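Diadenosine tetraphosphatase, putative (Trypanosoma brucei, PDB 2QJC) binds manganese and probably hydrolyses diadenosine tetraphosphate by symmetrical cleavage. Local coordinates at residues Arg230-Val235 / Ile241-Gly246; Glu155-Thr160 / Leu177-Glu182; Ile129-Ala134 / Arg148-Gln153; Asp62-Val67 / Thr117-Tyr122. All blocks are in the same frame, centred on the assembly; numbering follows the deposited sequence.

How the interactions relate
Along the chain the contacts follow one another in the order interaction 4, 3, 2, 1, each closing before the next opens. Two sheets carry the fold. Interaction 1 is a hairpin at the border of one; strand 129-132 of interaction 3 belongs to the other, and helix 117-124 of interaction 4 precedes that strand. Interaction 1 lies on the opposite side of the chain's centre from interactions 2 and 3, the only pair that touch, with centres about 16 Å apart. In interaction 2 the side chain of Thr160 lies about 7 Å from a manganese ion, and the Glu157-Arg148 salt bridge, with Val158 packed on Gln153 and Ile129, couples this packing near the metal site to interaction 3.

Interaction 1. Residues Arg230-Val235 / Ile241-Gly246; sequences RLSAAV and IISVPG
Arg230 grips the hydroxyl of Ser243 side-on, with two nitrogens on one oxygen. Arg230 NE donates to Ser243 OG at 3.0 Å and Arg230 NH2 to the same oxygen at 3.2 Å, and OG lies within 5° of the guanidinium plane, so the group is held edge-on. The arginine chain bends at chi3 (72°) to bring the guanidinium over the partner strand, where one of its faces covers the backbone at Val244 and Pro245. Between the strands the backbone pairs twice. Leu231 N reaches Val244 O at 3.1 Å, with Val244 N returning the bond to Leu231 O, and Ala233 N meets Ile242 O at 2.9 Å, with Ile242 N answering to Ala233 O. This is an antiparallel beta hairpin, strands 230-236 and 240-245, at one border of a five-stranded mixed sheet; its inner strand pairs with strand 21-24, which leads to the manganese ligand Asp26. Leu231, Ala233, Ile242 and Val244 face helix 31-41, the first two on Leu37 and the others on Val41 and Ala40. On that face Val235 CG2 meets Ile242 CD1 at 4.0 Å. The other face carries Ser232, Ala234, Ile241 and Ser243. There Ile241 CD1 lies 3.9 Å from Ala234 CB, and Ser232 OG is hydrogen-bonded to Ser223.

Interaction 2. Residues Glu155-Thr160 / Leu177-Glu182; sequences EDEVTT and LTATEE
Thr160 and Glu181 meet beside the dinuclear manganese site, where the end of the short 155-160 segment comes up against the residue that follows strand 177-180. The Thr160 carbonyl is the focus. Its oxygen sits 3.2 Å from Glu181 CB, and Glu181 CA approaches the same oxygen at 3.3 Å in a CA-H...O contact. That carbonyl also takes a hydrogen bond from His204 NE2, and His204 is a manganese ligand, so this is a second-shell contact that would help hold the imidazole's orientation. With chi1 at 165° CG of Glu181 stands opposite the backbone N, and the extended chain passes obliquely across the threonine, Glu181 CD lying 3.9 Å from Thr160 CB. The threonine hydroxyl is turned back over its own helix: Thr160 OG1 donates to Asp156 O at 2.6 Å, tying the end of the segment to the turn before it. Thr159 OG1 does the same to Glu155 O at 2.7 Å. On the strand side, Thr180 OG1 accepts from Glu182 N at 3.1 Å, an ST turn that shapes the chain just after the strand. Further along, the carboxylate carbon CD of Glu157 rests on Ala179 CB at 4.1 Å, while its OE1 forms a salt bridge with Arg148 NE. Behind the contact, strand 177-180 forms the border of a small three-stranded antiparallel sheet, pairing with strand 163-166, where Ala179 packs on Leu164; Thr159 and Thr160 press on Asn81, another manganese ligand, at the start of helix 81-91.

Interaction 3. Residues Ile129-Ala134 / Arg148-Gln153; sequences IIRIPA and RPVDRQ
Ile129 reaches with its terminal methyl to the loop 148-153, and this is the closely packed part of the contact. Its CD1 lies 4.0 Å from the carbonyl O of Val150 and 4.1 Å from CG of Gln153, whose side chain crosses that of the isoleucine at about a right angle. Ile129 and Gln153 are both buried, and both also pack on Leu144. Gln153 bends at chi2 (-83°), which folds its amide back over its own loop: Gln153 NE2 makes a weak hydrogen bond to Pro149 O at 3.4 Å, and OE1 accepts from the backbone N of His145. Pro149 O also receives Arg152 N at 2.7 Å, so one carbonyl closes the turn and takes the glutamine amide as well. The outer side is looser. Arg131, two residues on along the same strand and so on the same face of the sheet, lays its guanidinium across Val150, with CG1 of the valine 4.2 Å above the plane and offset to its rim; NE is the atom nearest to that methyl. Arg131 NH1 and Asp151 OD2 are 4.7 Å apart, opposite charges not in contact, and Arg131 NH2 has a long, weak ion pair with Glu198. Met138 of strand 137-140 touches both Arg131 and Val150. Strand 129-132 runs between strands 11-13 and 137-140. In calcineurin-like phosphoesterases metal ligands lie at the ends of sheet strands, as the manganese ligand His141 does after strand 137-140; loop 148-153 follows it and packs back on strand 129-132.

Interaction 4. Residues Asp62-Val67 / Thr117-Tyr122; sequences DSFGVV and TDVETY
Val67 carries this contact on one helix, against Val119 and Tyr122 on the other. Starting at CB, the valine already touches Val119, whose CG1 lies 4.0 Å away. One bond further out, Val67 CG1 sits in the notch between the two partners: it is 3.8 Å from Val119 CG1, 3.8 Å from Tyr122 CB and 3.6 Å from Tyr122 CD2. It takes that place by standing anti to the backbone N (chi1 173°), and it comes to the tyrosine ring obliquely. The ring runs on past the valine, and its OH is bonded to the carbonyl of Ala75. One turn earlier Phe64 adds to the packing through CD1, 4.2 Å from the other methyl of Val119, CG2. The meeting is therefore wholly apolar, between helix segments whose axes come within 9.9 Å at an angle of 61°. Polar groups flank it: Asp118 pairs with Arg68, and Asp62 caps the start of its helix, Asp62 OD1 accepting from Gly65 N at 2.9 Å while OD2 pairs with Arg31. Helix 63-73 is the connection of a beta-alpha-beta unit, between the adjacent parallel strands 49-52 and 76-77. The manganese ligand Asp55 lies in the loop before it, an arrangement characteristic of metallophosphoesterases, in which metal ligands sit on loops after the sheet strands; here helix 117-124 packs on that connecting helix.

Interaction 1. Residues Arg230-Val235 / Ile241-Gly246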
loop_
_atom_site.group_PDB
_atom_site.type_symbol
_atom_site.label_atom_id
_atom_site.label_comp_id
_atom_site.label_asym_id
_atom_site.label_seq_id
_atom_site.Cartn_x
_atom_site.Cartn_y
_atom_site.Cartn_z
ATOM N N ARG A 230 1.509 14.757 0.788
ATOM C CA ARG A 230 2.480 14.291 1.779
ATOM C C ARG A 230 2.663 12.770 1.708
ATOM O O ARG A 230 1.797 12.053 1.191
ATOM C CB ARG A 230 2.016 14.665 3.198
ATOM C CG ARG A 230 1.879 16.158 3.465
ATOM C CD ARG A 230 1.407 16.434 4.883
ATOM N NE ARG A 230 2.443 16.177 5.882
ATOM C CZ ARG A 230 3.507 16.951 6.082
ATOM N NH1 ARG A 230 3.688 18.043 5.350
ATOM N NH2 ARG A 230 4.389 16.635 7.024
ATOM N N LEU A 231 3.795 12.285 2.218
ATOM C CA LEU A 231 4.081 10.851 2.251
ATOM C C LEU A 231 4.034 10.472 3.727
ATOM O O LEU A 231 4.894 10.881 4.511
ATOM C CB LEU A 231 5.464 10.535 1.673
ATOM C CG LEU A 231 5.732 9.038 1.444
ATOM C CD1 LEU A 231 4.711 8.474 0.434
ATOM C CD2 LEU A 231 7.170 8.832 0.936
ATOM N N SER A 232 3.013 9.701 4.096
ATOM C CA SER A 232 2.801 9.296 5.477
ATOM C C SER A 232 3.130 7.842 5.783
ATOM O O SER A 232 3.068 6.973 4.912
ATOM C CB SER A 232 1.347 9.556 5.862
ATOM O OG SER A 232 0.952 10.859 5.488
ATOM N N ALA A 233 3.471 7.588 7.042
ATOM C CA ALA A 233 3.783 6.241 7.482
ATOM C C ALA A 233 3.183 5.984 8.854
ATOM O O ALA A 233 3.049 6.910 9.666
ATOM C CB ALA A 233 5.298 6.034 7.535
ATOM N N ALA A 234 2.813 4.729 9.094
ATOM C CA ALA A 234 2.277 4.304 10.383
ATOM C C ALA A 234 3.396 3.522 11.068
ATOM O O ALA A 234 4.011 2.638 10.466
ATOM C CB ALA A 234 1.052 3.417 10.196
ATOM N N VAL A 235 3.663 3.858 12.327
ATOM C CA VAL A 235 4.721 3.206 13.082
ATOM C C VAL A 235 4.170 2.272 14.152
ATOM O O VAL A 235 3.302 2.649 14.931
ATOM C CB VAL A 235 5.634 4.249 13.764
ATOM C CG1 VAL A 235 6.835 3.553 14.419
ATOM C CG2 VAL A 235 6.100 5.271 12.742
ATOM N N ILE A 241 1.309 8.151 13.289
ATOM C CA ILE A 241 1.523 8.590 11.918
ATOM C C ILE A 241 2.596 9.679 11.817
ATOM O O ILE A 241 2.494 10.730 12.449
ATOM C CB ILE A 241 0.206 9.136 11.301
ATOM C CG1 ILE A 241 -0.932 8.134 11.514
ATOM C CG2 ILE A 241 0.391 9.404 9.816
ATOM C CD1 ILE A 241 -0.694 6.784 10.875
ATOM N N ILE A 242 3.631 9.405 11.026
ATOM C CA ILE A 242 4.711 10.356 10.787
ATOM C C ILE A 242 4.733 10.636 9.285
ATOM O O ILE A 242 4.742 9.709 8.477
ATOM C CB ILE A 242 6.084 9.785 11.189
ATOM C CG1 ILE A 242 6.170 9.641 12.710
ATOM C CG2 ILE A 242 7.196 10.690 10.674
ATOM C CD1 ILE A 242 7.475 9.039 13.185
ATOM N N SER A 243 4.745 11.913 8.913
ATOM C CA SER A 243 4.755 12.279 7.505
ATOM C C SER A 243 5.719 13.413 7.191
ATOM O O SER A 243 6.203 14.107 8.084
ATOM C CB SER A 243 3.349 12.692 7.060
ATOM O OG SER A 243 2.949 13.889 7.706
ATOM N N VAL A 244 5.982 13.583 5.902
ATOM C CA VAL A 244 6.859 14.629 5.399
ATOM C C VAL A 244 6.176 15.232 4.174
ATOM O O VAL A 244 5.234 14.648 3.626
ATOM C CB VAL A 244 8.236 14.071 4.961
ATOM C CG1 VAL A 244 8.967 13.483 6.153
ATOM C CG2 VAL A 244 8.053 13.026 3.877
ATOM N N PRO A 245 6.637 16.414 3.737
ATOM C CA PRO A 245 6.066 17.090 2.568
ATOM C C PRO A 245 6.115 16.225 1.307
ATOM O O PRO A 245 7.096 15.521 1.072
ATOM C CB PRO A 245 6.939 18.337 2.440
ATOM C CG PRO A 245 7.253 18.657 3.878
ATOM C CD PRO A 245 7.600 17.291 4.431
ATOM N N GLY A 246 5.056 16.288 0.500
ATOM C CA GLY A 246 5.016 15.516 -0.729
ATOM C C GLY A 246 5.757 16.200 -1.866
ATOM O O GLY A 246 6.330 17.272 -1.677
#

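Interaction 2. Residues Glu155-Thr160 / Leu177-Glu182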
loop_
_atom_site.group_PDB
_atom_site.type_symbol
_atom_site.label_atom_id
_atom_site.label_comp_id
_atom_site.label_asym_id
_atom_site.label_seq_id
_atom_site.Cartn_x
_atom_site.Cartn_y
_atom_site.Cartn_z
ATOM N N GLU A 155 -8.300 -10.403 -5.699
ATOM C CA GLU A 155 -7.331 -9.427 -6.180
ATOM C C GLU A 155 -7.886 -8.084 -6.648
ATOM O O GLU A 155 -7.370 -7.025 -6.264
ATOM C CB GLU A 155 -6.493 -10.060 -7.295
ATOM C CG GLU A 155 -5.675 -9.073 -8.107
ATOM C CD GLU A 155 -4.634 -9.758 -8.963
ATOM O OE1 GLU A 155 -4.890 -10.904 -9.402
ATOM O OE2 GLU A 155 -3.565 -9.150 -9.205
ATOM N N ASP A 156 -8.922 -8.115 -7.480
ATOM C CA ASP A 156 -9.516 -6.883 -7.979
ATOM C C ASP A 156 -10.027 -6.012 -6.825
ATOM O O ASP A 156 -9.830 -4.795 -6.820
ATOM C CB ASP A 156 -10.648 -7.203 -8.967
ATOM C CG ASP A 156 -11.784 -8.006 -8.337
ATOM O OD1 ASP A 156 -11.514 -9.024 -7.671
ATOM O OD2 ASP A 156 -12.958 -7.621 -8.523
ATOM N N GLU A 157 -10.661 -6.641 -5.841
ATOM C CA GLU A 157 -11.190 -5.919 -4.689
ATOM C C GLU A 157 -10.088 -5.378 -3.776
ATOM O O GLU A 157 -10.089 -4.197 -3.436
ATOM C CB GLU A 157 -12.125 -6.820 -3.868
ATOM C CG GLU A 157 -13.175 -7.572 -4.694
ATOM C CD GLU A 157 -14.171 -8.340 -3.832
ATOM O OE1 GLU A 157 -13.852 -8.635 -2.661
ATOM O OE2 GLU A 157 -15.274 -8.658 -4.331
ATOM N N VAL A 158 -9.137 -6.227 -3.392
ATOM C CA VAL A 158 -8.065 -5.791 -2.500
ATOM C C VAL A 158 -7.122 -4.737 -3.080
ATOM O O VAL A 158 -6.390 -4.082 -2.338
ATOM C CB VAL A 158 -7.222 -6.997 -1.993
ATOM C CG1 VAL A 158 -8.106 -7.951 -1.184
ATOM C CG2 VAL A 158 -6.586 -7.719 -3.169
ATOM N N THR A 159 -7.143 -4.549 -4.393
ATOM C CA THR A 159 -6.261 -3.550 -4.996
ATOM C C THR A 159 -6.967 -2.312 -5.543
ATOM O O THR A 159 -6.296 -1.349 -5.937
ATOM C CB THR A 159 -5.405 -4.147 -6.143
ATOM O OG1 THR A 159 -6.259 -4.722 -7.140
ATOM C CG2 THR A 159 -4.457 -5.204 -5.607
ATOM N N THR A 160 -8.301 -2.318 -5.560
ATOM C CA THR A 160 -9.039 -1.169 -6.104
ATOM C C THR A 160 -10.248 -0.635 -5.330
ATOM O O THR A 160 -10.774 0.426 -5.678
ATOM C CB THR A 160 -9.575 -1.466 -7.538
ATOM O OG1 THR A 160 -10.667 -2.389 -7.453
ATOM C CG2 THR A 160 -8.490 -2.065 -8.420
ATOM N N LEU A 177 -22.499 -7.470 0.706
ATOM C CA LEU A 177 -21.947 -6.174 0.334
ATOM C C LEU A 177 -21.113 -6.293 -0.928
ATOM O O LEU A 177 -20.383 -7.269 -1.108
ATOM C CB LEU A 177 -21.076 -5.625 1.468
ATOM C CG LEU A 177 -21.726 -5.334 2.825
ATOM C CD1 LEU A 177 -20.635 -5.086 3.863
ATOM C CD2 LEU A 177 -22.650 -4.131 2.723
ATOM N N THR A 178 -21.224 -5.302 -1.806
ATOM C CA THR A 178 -20.453 -5.295 -3.046
ATOM C C THR A 178 -19.325 -4.264 -2.982
ATOM O O THR A 178 -19.561 -3.077 -2.746
ATOM C CB THR A 178 -21.345 -4.973 -4.273
ATOM O OG1 THR A 178 -22.311 -6.016 -4.455
ATOM C CG2 THR A 178 -20.496 -4.858 -5.534
ATOM N N ALA A 179 -18.100 -4.732 -3.189
ATOM C CA ALA A 179 -16.929 -3.861 -3.174
ATOM C C ALA A 179 -16.801 -3.166 -4.519
ATOM O O ALA A 179 -16.884 -3.809 -5.563
ATOM C CB ALA A 179 -15.673 -4.683 -2.896
ATOM N N THR A 180 -16.602 -1.856 -4.508
ATOM C CA THR A 180 -16.456 -1.146 -5.771
ATOM C C THR A 180 -15.377 -0.063 -5.757
ATOM O O THR A 180 -15.158 0.614 -4.751
ATOM C CB THR A 180 -17.790 -0.509 -6.212
ATOM O OG1 THR A 180 -17.607 0.132 -7.480
ATOM C CG2 THR A 180 -18.268 0.513 -5.188
ATOM N N GLU A 181 -14.704 0.083 -6.890
ATOM C CA GLU A 181 -13.658 1.083 -7.056
ATOM C C GLU A 181 -14.294 2.440 -7.341
ATOM O O GLU A 181 -13.709 3.488 -7.067
ATOM C CB GLU A 181 -12.749 0.683 -8.215
ATOM C CG GLU A 181 -11.848 1.785 -8.717
ATOM C CD GLU A 181 -10.976 1.316 -9.864
ATOM O OE1 GLU A 181 -11.470 0.495 -10.674
ATOM O OE2 GLU A 181 -9.812 1.772 -9.960
ATOM N N GLU A 182 -15.499 2.409 -7.899
ATOM C CA GLU A 182 -16.211 3.635 -8.218
ATOM C C GLU A 182 -16.890 4.200 -6.971
ATOM O O GLU A 182 -17.131 3.483 -5.996
ATOM C CB GLU A 182 -17.230 3.371 -9.334
ATOM C CG GLU A 182 -16.567 3.102 -10.693
ATOM C CD GLU A 182 -17.557 2.750 -11.796
ATOM O OE1 GLU A 182 -18.445 3.578 -12.095
ATOM O OE2 GLU A 182 -17.443 1.642 -12.370
#

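Interaction 3. Residues Ile129-Ala134 / Arg148-Gln153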
loop_
_atom_site.group_PDB
_atom_site.type_symbol
_atom_site.label_atom_id
_atom_site.label_comp_id
_atom_site.label_asym_id
_atom_site.label_seq_id
_atom_site.Cartn_x
_atom_site.Cartn_y
_atom_site.Cartn_z
ATOM N N ILE A 129 -1.480 -9.340 0.166
ATOM C CA ILE A 129 -1.708 -9.085 1.580
ATOM C C ILE A 129 -0.555 -9.564 2.452
ATOM O O ILE A 129 0.001 -10.634 2.222
ATOM C CB ILE A 129 -2.997 -9.796 2.050
ATOM C CG1 ILE A 129 -4.188 -9.295 1.231
ATOM C CG2 ILE A 129 -3.225 -9.559 3.542
ATOM C CD1 ILE A 129 -5.445 -10.120 1.402
ATOM N N ILE A 130 -0.199 -8.768 3.454
ATOM C CA ILE A 130 0.861 -9.145 4.384
ATOM C C ILE A 130 0.334 -9.046 5.810
ATOM O O ILE A 130 -0.205 -8.009 6.214
ATOM C CB ILE A 130 2.117 -8.245 4.235
ATOM C CG1 ILE A 130 2.762 -8.482 2.869
ATOM C CG2 ILE A 130 3.135 -8.557 5.351
ATOM C CD1 ILE A 130 3.922 -7.546 2.574
ATOM N N ARG A 131 0.467 -10.136 6.562
ATOM C CA ARG A 131 0.019 -10.174 7.950
ATOM C C ARG A 131 1.226 -10.027 8.883
ATOM O O ARG A 131 2.236 -10.718 8.715
ATOM C CB ARG A 131 -0.698 -11.498 8.254
ATOM C CG ARG A 131 -1.868 -11.820 7.344
ATOM C CD ARG A 131 -2.631 -13.065 7.821
ATOM N NE ARG A 131 -3.640 -12.732 8.825
ATOM C CZ ARG A 131 -4.507 -13.599 9.343
ATOM N NH1 ARG A 131 -4.490 -14.868 8.960
ATOM N NH2 ARG A 131 -5.414 -13.189 10.222
ATOM N N ILE A 132 1.111 -9.127 9.858
ATOM C CA ILE A 132 2.168 -8.859 10.843
ATOM C C ILE A 132 1.488 -9.054 12.199
ATOM O O ILE A 132 1.181 -8.086 12.911
ATOM C CB ILE A 132 2.688 -7.402 10.720
ATOM C CG1 ILE A 132 3.159 -7.142 9.288
ATOM C CG2 ILE A 132 3.848 -7.164 11.696
ATOM C CD1 ILE A 132 3.323 -5.672 8.960
ATOM N N PRO A 133 1.245 -10.322 12.569
ATOM C CA PRO A 133 0.584 -10.721 13.817
ATOM C C PRO A 133 1.126 -10.195 15.143
ATOM O O PRO A 133 0.353 -9.948 16.066
ATOM C CB PRO A 133 0.569 -12.251 13.730
ATOM C CG PRO A 133 1.780 -12.564 12.889
ATOM C CD PRO A 133 1.731 -11.501 11.823
ATOM N N ALA A 134 2.435 -10.007 15.246
ATOM C CA ALA A 134 3.014 -9.509 16.491
ATOM C C ALA A 134 2.434 -8.145 16.886
ATOM O O ALA A 134 2.317 -7.820 18.074
ATOM C CB ALA A 134 4.533 -9.412 16.352
ATOM N N ARG A 148 -15.423 -11.614 3.865
ATOM C CA ARG A 148 -14.690 -12.748 3.307
ATOM C C ARG A 148 -13.463 -13.047 4.164
ATOM O O ARG A 148 -12.860 -12.136 4.738
ATOM C CB ARG A 148 -14.211 -12.459 1.881
ATOM C CG ARG A 148 -15.267 -11.948 0.909
ATOM C CD ARG A 148 -14.629 -11.758 -0.462
ATOM N NE ARG A 148 -15.468 -10.995 -1.384
ATOM C CZ ARG A 148 -16.569 -11.462 -1.966
ATOM N NH1 ARG A 148 -16.981 -12.698 -1.729
ATOM N NH2 ARG A 148 -17.256 -10.687 -2.793
ATOM N N PRO A 149 -13.095 -14.335 4.275
ATOM C CA PRO A 149 -11.930 -14.747 5.058
ATOM C C PRO A 149 -10.676 -14.149 4.422
ATOM O O PRO A 149 -10.592 -14.031 3.196
ATOM C CB PRO A 149 -11.960 -16.275 4.941
ATOM C CG PRO A 149 -13.423 -16.577 4.828
ATOM C CD PRO A 149 -13.881 -15.509 3.852
ATOM N N VAL A 150 -9.709 -13.785 5.260
ATOM C CA VAL A 150 -8.458 -13.186 4.802
ATOM C C VAL A 150 -7.807 -13.988 3.677
ATOM O O VAL A 150 -7.275 -13.417 2.722
ATOM C CB VAL A 150 -7.444 -13.051 5.977
ATOM C CG1 VAL A 150 -6.158 -12.394 5.491
ATOM C CG2 VAL A 150 -8.062 -12.229 7.102
ATOM N N ASP A 151 -7.863 -15.313 3.790
ATOM C CA ASP A 151 -7.268 -16.194 2.791
ATOM C C ASP A 151 -8.149 -16.412 1.563
ATOM O O ASP A 151 -7.732 -17.056 0.595
ATOM C CB ASP A 151 -6.928 -17.542 3.430
ATOM C CG ASP A 151 -5.935 -17.407 4.567
ATOM O OD1 ASP A 151 -4.810 -16.925 4.319
ATOM O OD2 ASP A 151 -6.278 -17.778 5.710
ATOM N N ARG A 152 -9.365 -15.875 1.601
ATOM C CA ARG A 152 -10.283 -16.021 0.478
ATOM C C ARG A 152 -10.753 -14.671 -0.061
ATOM O O ARG A 152 -11.933 -14.473 -0.356
ATOM C CB ARG A 152 -11.476 -16.884 0.893
ATOM C CG ARG A 152 -11.071 -18.310 1.227
ATOM C CD ARG A 152 -12.266 -19.209 1.462
ATOM N NE ARG A 152 -11.844 -20.584 1.711
ATOM C CZ ARG A 152 -12.678 -21.599 1.917
ATOM N NH1 ARG A 152 -13.989 -21.396 1.904
ATOM N NH2 ARG A 152 -12.197 -22.818 2.132
ATOM N N GLN A 153 -9.806 -13.746 -0.190
ATOM C CA GLN A 153 -10.099 -12.419 -0.711
ATOM C C GLN A 153 -9.831 -12.448 -2.215
ATOM O O GLN A 153 -9.225 -13.395 -2.720
ATOM C CB GLN A 153 -9.202 -11.383 -0.033
ATOM C CG GLN A 153 -9.411 -11.237 1.487
ATOM C CD GLN A 153 -10.570 -10.318 1.854
ATOM O OE1 GLN A 153 -10.741 -9.244 1.267
ATOM N NE2 GLN A 153 -11.355 -10.723 2.848
#

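Interaction 4. Residues Asp62-Val67 / Thr117-Tyr122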
loop_
_atom_site.group_PDB
_atom_site.type_symbol
_atom_site.label_atom_id
_atom_site.label_comp_id
_atom_site.label_asym_id
_atom_site.label_seq_id
_atom_site.Cartn_x
_atom_site.Cartn_y
_atom_site.Cartn_z
ATOM N N ASP A 62 10.863 9.208 -10.365
ATOM C CA ASP A 62 11.760 8.061 -10.394
ATOM C C ASP A 62 11.189 6.730 -9.900
ATOM O O ASP A 62 11.480 6.291 -8.782
ATOM C CB ASP A 62 13.035 8.408 -9.617
ATOM C CG ASP A 62 14.094 7.332 -9.724
ATOM O OD1 ASP A 62 14.074 6.574 -10.721
ATOM O OD2 ASP A 62 14.957 7.262 -8.819
ATOM N N SER A 63 10.397 6.077 -10.749
ATOM C CA SER A 63 9.800 4.793 -10.399
ATOM C C SER A 63 10.861 3.726 -10.144
ATOM O O SER A 63 10.785 2.987 -9.164
ATOM C CB SER A 63 8.871 4.305 -11.514
ATOM O OG SER A 63 7.772 5.177 -11.695
ATOM N N PHE A 64 11.850 3.660 -11.030
ATOM C CA PHE A 64 12.917 2.672 -10.925
ATOM C C PHE A 64 13.784 2.792 -9.671
ATOM O O PHE A 64 14.153 1.782 -9.068
ATOM C CB PHE A 64 13.801 2.729 -12.178
ATOM C CG PHE A 64 13.046 2.498 -13.467
ATOM C CD1 PHE A 64 11.891 1.717 -13.486
ATOM C CD2 PHE A 64 13.507 3.038 -14.666
ATOM C CE1 PHE A 64 11.205 1.474 -14.675
ATOM C CE2 PHE A 64 12.831 2.802 -15.865
ATOM C CZ PHE A 64 11.677 2.017 -15.869
ATOM N N GLY A 65 14.103 4.021 -9.281
ATOM C CA GLY A 65 14.917 4.229 -8.097
ATOM C C GLY A 65 14.190 3.818 -6.832
ATOM O O GLY A 65 14.795 3.296 -5.894
ATOM N N VAL A 66 12.882 4.059 -6.810
ATOM C CA VAL A 66 12.047 3.709 -5.670
ATOM C C VAL A 66 12.098 2.214 -5.401
ATOM O O VAL A 66 12.289 1.783 -4.262
ATOM C CB VAL A 66 10.569 4.100 -5.920
ATOM C CG1 VAL A 66 9.643 3.269 -5.025
ATOM C CG2 VAL A 66 10.374 5.577 -5.648
ATOM N N VAL A 67 11.928 1.432 -6.460
ATOM C CA VAL A 67 11.914 -0.015 -6.351
ATOM C C VAL A 67 13.269 -0.603 -6.000
ATOM O O VAL A 67 13.349 -1.582 -5.254
ATOM C CB VAL A 67 11.368 -0.640 -7.656
ATOM C CG1 VAL A 67 11.514 -2.149 -7.636
ATOM C CG2 VAL A 67 9.894 -0.254 -7.821
ATOM N N THR A 117 14.918 -5.611 -15.977
ATOM C CA THR A 117 14.700 -6.929 -15.391
ATOM C C THR A 117 14.585 -6.965 -13.868
ATOM O O THR A 117 13.611 -7.499 -13.331
ATOM C CB THR A 117 15.820 -7.910 -15.823
ATOM O OG1 THR A 117 15.776 -8.085 -17.246
ATOM C CG2 THR A 117 15.642 -9.273 -15.145
ATOM N N ASP A 118 15.576 -6.412 -13.172
ATOM C CA ASP A 118 15.554 -6.420 -11.717
ATOM C C ASP A 118 14.265 -5.801 -11.170
ATOM O O ASP A 118 13.565 -6.425 -10.370
ATOM C CB ASP A 118 16.791 -5.709 -11.157
ATOM C CG ASP A 118 16.864 -4.248 -11.547
ATOM O OD1 ASP A 118 16.681 -3.930 -12.738
ATOM O OD2 ASP A 118 17.117 -3.415 -10.656
ATOM N N VAL A 119 13.942 -4.589 -11.613
ATOM C CA VAL A 119 12.724 -3.925 -11.162
ATOM C C VAL A 119 11.511 -4.829 -11.402
ATOM O O VAL A 119 10.732 -5.102 -10.489
ATOM C CB VAL A 119 12.503 -2.586 -11.905
ATOM C CG1 VAL A 119 11.188 -1.950 -11.463
ATOM C CG2 VAL A 119 13.668 -1.640 -11.628
ATOM N N GLU A 120 11.362 -5.297 -12.637
ATOM C CA GLU A 120 10.249 -6.168 -12.999
ATOM C C GLU A 120 10.190 -7.412 -12.109
ATOM O O GLU A 120 9.105 -7.904 -11.782
ATOM C CB GLU A 120 10.377 -6.583 -14.464
ATOM C CG GLU A 120 9.332 -7.571 -14.937
ATOM C CD GLU A 120 9.560 -7.987 -16.377
ATOM O OE1 GLU A 120 9.600 -7.096 -17.254
ATOM O OE2 GLU A 120 9.704 -9.201 -16.637
ATOM N N THR A 121 11.358 -7.913 -11.718
ATOM C CA THR A 121 11.433 -9.094 -10.870
ATOM C C THR A 121 10.933 -8.811 -9.459
ATOM O O THR A 121 10.189 -9.612 -8.892
ATOM C CB THR A 121 12.878 -9.634 -10.805
ATOM O OG1 THR A 121 13.250 -10.131 -12.095
ATOM C CG2 THR A 121 12.992 -10.754 -9.792
ATOM N N TYR A 122 11.335 -7.671 -8.901
ATOM C CA TYR A 122 10.920 -7.285 -7.555
ATOM C C TYR A 122 9.406 -7.151 -7.477
ATOM O O TYR A 122 8.785 -7.638 -6.529
ATOM C CB TYR A 122 11.564 -5.956 -7.144
ATOM C CG TYR A 122 11.180 -5.494 -5.752
ATOM C CD1 TYR A 122 11.902 -5.904 -4.630
ATOM C CD2 TYR A 122 10.069 -4.673 -5.553
ATOM C CE1 TYR A 122 11.525 -5.502 -3.333
ATOM C CE2 TYR A 122 9.677 -4.270 -4.267
ATOM C CZ TYR A 122 10.407 -4.684 -3.165
ATOM O OH TYR A 122 10.018 -4.279 -1.906
#